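Local coordinates for protein N-alpha-acetyltransferase 35, NatC auxiliary subunit (Saccharomyces cerevisiae, PDB 6YGA) that serves as the auxiliary subunit of the NatC N-terminal acetyltransferase, which acetylates the N-terminal methionine of the L-A virus Gag protein, at residues P462-Y473 with T548-F559. Residues are numbered along the deposited sequence; the frame is centred on the assembly and turned at random. Where two conformers were deposited one is given.
Sequences PFEAYSMFWYVY and TKSLCLIEVFQF. With EDO (1,2-ethanediol), chain C; EDO (1,2-ethanediol), chain D.
E555 lies flat on one face of the F469 ring, its CG 3.6 Å from the ring centroid and its carboxylate turned only 17° from the ring plane, while F455 of helix 433-456 also stacks on F469. This pairing belongs to an antiparallel helix-helix packing in the helical, TPR-like part of the subunit: the axes of 465-473 and 548-559, parts of helices 465-506 and 511-564, approach to 8.3 Å at 150°. A bend at chi2 (-86°) folds E555 back over the phenyl, so both its methylenes and its carboxylate pack on the ring while OE1 accepts a hydrogen bond from Q725 NE2. The F559 ring takes Y466 CB over its centre, a CH-pi contact 3.5 Å from the centroid, and meets the P462 carbonyl oxygen at its edge; a flat aromatic suits this place between methylene and carbonyl. At the Y466 edge sits V556 CG1, and the tyrosine suits its buried place because its OH hydrogen-bonds F606 O. The Y473 ring has L553 CD1 over one face, offset toward the rim, and K549 O at its edge, in plane. Where the backbones come closest, small C552 fits: its CB lies 3.3 Å from F469 O, and its SG packs 3.5 Å from V472 CG1.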
loop_
_atom_site.group_PDB
_atom_site.type_symbol
_atom_site.label_atom_id
_atom_site.label_comp_id
_atom_site.label_asym_id
_atom_site.label_seq_id
_atom_site.Cartn_x
_atom_site.Cartn_y
_atom_site.Cartn_z
ATOM N N PRO B 462 -16.983 3.170 -14.876
ATOM C CA PRO B 462 -17.206 3.841 -16.168
ATOM C C PRO B 462 -18.274 4.925 -16.147
ATOM O O PRO B 462 -18.116 5.939 -16.838
ATOM C CB PRO B 462 -17.593 2.678 -17.089
ATOM C CG PRO B 462 -16.848 1.520 -16.529
ATOM C CD PRO B 462 -16.870 1.707 -15.033
ATOM N N PHE B 463 -19.355 4.756 -15.379
ATOM C CA PHE B 463 -20.391 5.783 -15.378
ATOM C C PHE B 463 -19.941 7.051 -14.665
ATOM O O PHE B 463 -20.520 8.117 -14.899
ATOM C CB PHE B 463 -21.690 5.242 -14.763
ATOM C CG PHE B 463 -21.678 5.135 -13.258
ATOM C CD1 PHE B 463 -21.999 6.226 -12.462
ATOM C CD2 PHE B 463 -21.399 3.927 -12.643
ATOM C CE1 PHE B 463 -22.007 6.119 -11.082
ATOM C CE2 PHE B 463 -21.409 3.812 -11.264
ATOM C CZ PHE B 463 -21.711 4.909 -10.484
ATOM N N GLU B 464 -18.928 6.959 -13.806
ATOM C CA GLU B 464 -18.361 8.118 -13.130
ATOM C C GLU B 464 -17.323 8.847 -13.973
ATOM O O GLU B 464 -16.796 9.868 -13.521
ATOM C CB GLU B 464 -17.720 7.694 -11.807
ATOM C CG GLU B 464 -18.684 7.123 -10.781
ATOM C CD GLU B 464 -17.987 6.694 -9.499
ATOM O OE1 GLU B 464 -17.168 5.751 -9.547
ATOM O OE2 GLU B 464 -18.252 7.307 -8.444
ATOM N N ALA B 465 -17.016 8.352 -15.175
ATOM C CA ALA B 465 -15.903 8.907 -15.940
ATOM C C ALA B 465 -16.151 10.361 -16.319
ATOM O O ALA B 465 -15.228 11.182 -16.284
ATOM C CB ALA B 465 -15.646 8.065 -17.189
ATOM N N TYR B 466 -17.388 10.698 -16.687
ATOM C CA TYR B 466 -17.690 12.081 -17.039
ATOM C C TYR B 466 -17.502 13.012 -15.848
ATOM O O TYR B 466 -16.926 14.095 -15.989
ATOM C CB TYR B 466 -19.115 12.199 -17.576
ATOM C CG TYR B 466 -19.688 13.579 -17.374
ATOM C CD1 TYR B 466 -19.302 14.636 -18.186
ATOM C CD2 TYR B 466 -20.599 13.831 -16.357
ATOM C CE1 TYR B 466 -19.814 15.904 -17.997
ATOM C CE2 TYR B 466 -21.116 15.093 -16.157
ATOM C CZ TYR B 466 -20.723 16.126 -16.980
ATOM O OH TYR B 466 -21.241 17.384 -16.781
ATOM N N SER B 467 -17.988 12.614 -14.669
ATOM C CA SER B 467 -17.934 13.504 -13.513
ATOM C C SER B 467 -16.499 13.891 -13.183
ATOM O O SER B 467 -16.194 15.072 -12.979
ATOM C CB SER B 467 -18.604 12.846 -12.308
ATOM O OG SER B 467 -20.007 12.794 -12.474
HETATM N N MSE B 468 -15.599 12.912 -13.141
HETATM C CA MSE B 468 -14.208 13.161 -12.773
HETATM C C MSE B 468 -13.438 13.900 -13.868
HETATM O O MSE B 468 -12.723 14.862 -13.593
HETATM C CB MSE B 468 -13.505 11.849 -12.442
HETATM C CG MSE B 468 -14.090 11.120 -11.240
HETATM SE SE MSE B 468 -14.253 12.271 -9.670
HETATM C CE MSE B 468 -12.404 12.872 -9.525
ATOM N N PHE B 469 -13.588 13.450 -15.115
ATOM C CA PHE B 469 -12.866 14.094 -16.206
ATOM C C PHE B 469 -13.327 15.532 -16.404
ATOM O O PHE B 469 -12.509 16.414 -16.681
ATOM C CB PHE B 469 -13.017 13.285 -17.492
ATOM C CG PHE B 469 -12.032 12.159 -17.614
ATOM C CD1 PHE B 469 -10.688 12.360 -17.335
ATOM C CD2 PHE B 469 -12.452 10.894 -17.985
ATOM C CE1 PHE B 469 -9.780 11.321 -17.442
ATOM C CE2 PHE B 469 -11.552 9.855 -18.098
ATOM C CZ PHE B 469 -10.214 10.066 -17.823
ATOM N N TRP B 470 -14.625 15.798 -16.252
ATOM C CA TRP B 470 -15.078 17.175 -16.398
ATOM C C TRP B 470 -14.665 18.018 -15.201
ATOM O O TRP B 470 -14.363 19.208 -15.350
ATOM C CB TRP B 470 -16.590 17.238 -16.592
ATOM C CG TRP B 470 -17.058 18.650 -16.745
ATOM C CD1 TRP B 470 -17.030 19.403 -17.881
ATOM C CD2 TRP B 470 -17.595 19.493 -15.718
ATOM N NE1 TRP B 470 -17.522 20.659 -17.628
ATOM C CE2 TRP B 470 -17.878 20.740 -16.307
ATOM C CE3 TRP B 470 -17.866 19.311 -14.359
ATOM C CZ2 TRP B 470 -18.423 21.798 -15.587
ATOM C CZ3 TRP B 470 -18.405 20.363 -13.645
ATOM C CH2 TRP B 470 -18.679 21.591 -14.260
ATOM N N TYR B 471 -14.649 17.423 -14.006
ATOM C CA TYR B 471 -14.190 18.160 -12.836
ATOM C C TYR B 471 -12.719 18.527 -12.966
ATOM O O TYR B 471 -12.312 19.629 -12.583
ATOM C CB TYR B 471 -14.441 17.349 -11.564
ATOM C CG TYR B 471 -13.963 18.032 -10.304
ATOM C CD1 TYR B 471 -14.520 19.233 -9.888
ATOM C CD2 TYR B 471 -12.958 17.472 -9.529
ATOM C CE1 TYR B 471 -14.084 19.861 -8.740
ATOM C CE2 TYR B 471 -12.518 18.088 -8.377
ATOM C CZ TYR B 471 -13.083 19.283 -7.988
ATOM O OH TYR B 471 -12.646 19.899 -6.839
ATOM N N VAL B 472 -11.907 17.627 -13.526
ATOM C CA VAL B 472 -10.488 17.928 -13.699
ATOM C C VAL B 472 -10.293 18.950 -14.810
ATOM O O VAL B 472 -9.428 19.828 -14.720
ATOM C CB VAL B 472 -9.692 16.636 -13.954
ATOM C CG1 VAL B 472 -8.229 16.953 -14.235
ATOM C CG2 VAL B 472 -9.806 15.722 -12.752
ATOM N N TYR B 473 -11.097 18.860 -15.871
ATOM C CA TYR B 473 -11.129 19.925 -16.867
ATOM C C TYR B 473 -11.471 21.260 -16.215
ATOM O O TYR B 473 -10.802 22.272 -16.451
ATOM C CB TYR B 473 -12.139 19.581 -17.960
ATOM C CG TYR B 473 -12.416 20.711 -18.920
ATOM C CD1 TYR B 473 -11.562 20.967 -19.983
ATOM C CD2 TYR B 473 -13.534 21.517 -18.767
ATOM C CE1 TYR B 473 -11.813 22.001 -20.866
ATOM C CE2 TYR B 473 -13.794 22.552 -19.643
ATOM C CZ TYR B 473 -12.930 22.789 -20.693
ATOM O OH TYR B 473 -13.180 23.816 -21.571
ATOM N N THR B 548 -3.344 18.600 -20.248
ATOM C CA THR B 548 -4.285 17.986 -19.315
ATOM C C THR B 548 -5.709 18.436 -19.607
ATOM O O THR B 548 -6.637 17.621 -19.639
ATOM C CB THR B 548 -3.906 18.337 -17.874
ATOM O OG1 THR B 548 -2.654 17.729 -17.543
ATOM C CG2 THR B 548 -4.973 17.845 -16.904
ATOM N N LYS B 549 -5.894 19.740 -19.824
ATOM C CA LYS B 549 -7.225 20.276 -20.086
ATOM C C LYS B 549 -7.821 19.668 -21.350
ATOM O O LYS B 549 -8.989 19.267 -21.365
ATOM C CB LYS B 549 -7.152 21.798 -20.201
ATOM C CG LYS B 549 -8.404 22.527 -19.758
ATOM C CD LYS B 549 -8.264 24.031 -19.967
ATOM C CE LYS B 549 -8.210 24.369 -21.448
ATOM N NZ LYS B 549 -8.097 25.832 -21.706
ATOM N N SER B 550 -7.023 19.578 -22.415
ATOM C CA SER B 550 -7.518 19.016 -23.667
ATOM C C SER B 550 -7.882 17.543 -23.516
ATOM O O SER B 550 -8.911 17.100 -24.037
ATOM C CB SER B 550 -6.474 19.196 -24.768
ATOM O OG SER B 550 -6.285 20.562 -25.087
ATOM N N LEU B 551 -7.050 16.769 -22.812
ATOM C CA LEU B 551 -7.307 15.335 -22.688
ATOM C C LEU B 551 -8.591 15.065 -21.912
ATOM O O LEU B 551 -9.385 14.201 -22.301
ATOM C CB LEU B 551 -6.117 14.641 -22.028
ATOM C CG LEU B 551 -4.866 14.527 -22.902
ATOM C CD1 LEU B 551 -3.734 13.885 -22.124
ATOM C CD2 LEU B 551 -5.170 13.736 -24.164
ATOM N N CYS B 552 -8.813 15.796 -20.815
ATOM C CA CYS B 552 -10.063 15.664 -20.070
ATOM C C CYS B 552 -11.264 15.987 -20.949
ATOM O O CYS B 552 -12.272 15.271 -20.925
ATOM C CB CYS B 552 -10.047 16.580 -18.848
ATOM S SG CYS B 552 -8.750 16.213 -17.659
ATOM N N LEU B 553 -11.177 17.069 -21.725
ATOM C CA LEU B 553 -12.272 17.427 -22.618
ATOM C C LEU B 553 -12.516 16.327 -23.639
ATOM O O LEU B 553 -13.664 15.965 -23.919
ATOM C CB LEU B 553 -11.970 18.754 -23.312
ATOM C CG LEU B 553 -13.123 19.442 -24.044
ATOM C CD1 LEU B 553 -14.350 19.505 -23.148
ATOM C CD2 LEU B 553 -12.713 20.844 -24.481
ATOM N N ILE B 554 -11.439 15.779 -24.206
ATOM C CA ILE B 554 -11.571 14.675 -25.150
ATOM C C ILE B 554 -12.315 13.513 -24.507
ATOM O O ILE B 554 -13.185 12.892 -25.130
ATOM C CB ILE B 554 -10.183 14.255 -25.664
ATOM C CG1 ILE B 554 -9.657 15.308 -26.642
ATOM C CG2 ILE B 554 -10.233 12.871 -26.304
ATOM C CD1 ILE B 554 -8.203 15.149 -26.983
ATOM N N GLU B 555 -12.008 13.220 -23.242
ATOM C CA GLU B 555 -12.720 12.162 -22.532
ATOM C C GLU B 555 -14.187 12.522 -22.322
ATOM O O GLU B 555 -15.069 11.668 -22.473
ATOM C CB GLU B 555 -12.033 11.887 -21.196
ATOM C CG GLU B 555 -10.608 11.355 -21.320
ATOM C CD GLU B 555 -10.550 9.844 -21.485
ATOM O OE1 GLU B 555 -11.516 9.250 -22.011
ATOM O OE2 GLU B 555 -9.535 9.247 -21.075
ATOM N N VAL B 556 -14.468 13.784 -21.981
ATOM C CA VAL B 556 -15.848 14.218 -21.766
ATOM C C VAL B 556 -16.657 14.090 -23.054
ATOM O O VAL B 556 -17.788 13.588 -23.049
ATOM C CB VAL B 556 -15.877 15.655 -21.212
ATOM C CG1 VAL B 556 -17.290 16.225 -21.244
ATOM C CG2 VAL B 556 -15.328 15.686 -19.789
ATOM N N PHE B 557 -16.088 14.531 -24.180
ATOM C CA PHE B 557 -16.773 14.369 -25.461
ATOM C C PHE B 557 -17.024 12.898 -25.776
ATOM O O PHE B 557 -18.108 12.531 -26.243
ATOM C CB PHE B 557 -15.965 15.021 -26.583
ATOM C CG PHE B 557 -16.300 16.465 -26.814
ATOM C CD1 PHE B 557 -17.502 16.825 -27.398
ATOM C CD2 PHE B 557 -15.407 17.462 -26.458
ATOM C CE1 PHE B 557 -17.813 18.155 -27.618
ATOM C CE2 PHE B 557 -15.711 18.793 -26.675
ATOM C CZ PHE B 557 -16.916 19.139 -27.256
ATOM N N GLN B 558 -16.029 12.042 -25.530
ATOM C CA GLN B 558 -16.193 10.614 -25.779
ATOM C C GLN B 558 -17.346 10.046 -24.960
ATOM O O GLN B 558 -18.168 9.277 -25.473
ATOM C CB GLN B 558 -14.892 9.880 -25.456
ATOM C CG GLN B 558 -14.916 8.403 -25.785
ATOM C CD GLN B 558 -14.997 8.147 -27.274
ATOM O OE1 GLN B 558 -13.975 8.026 -27.949
ATOM N NE2 GLN B 558 -16.217 8.063 -27.796
ATOM N N PHE B 559 -17.418 10.416 -23.679
ATOM C CA PHE B 559 -18.514 9.964 -22.830
ATOM C C PHE B 559 -19.857 10.438 -23.373
ATOM O O PHE B 559 -20.823 9.670 -23.427
ATOM C CB PHE B 559 -18.300 10.465 -21.399
ATOM C CG PHE B 559 -19.302 9.940 -20.401
ATOM C CD1 PHE B 559 -20.538 10.552 -20.248
ATOM C CD2 PHE B 559 -18.997 8.850 -19.598
ATOM C CE1 PHE B 559 -21.453 10.081 -19.325
ATOM C CE2 PHE B 559 -19.908 8.376 -18.671
ATOM C CZ PHE B 559 -21.139 8.991 -18.535
HETATM C C1 EDO C . -9.057 22.856 -24.669
HETATM O O1 EDO C . -7.794 22.556 -24.061
HETATM C C2 EDO C . -8.825 23.332 -26.099
HETATM O O2 EDO C . -10.080 23.610 -26.727
HETATM C C1 EDO D . -0.343 16.413 -19.078
HETATM O O1 EDO D . -1.226 15.715 -18.189
HETATM C C2 EDO D . 1.110 16.124 -18.725
HETATM O O2 EDO D . 1.301 16.195 -17.308
#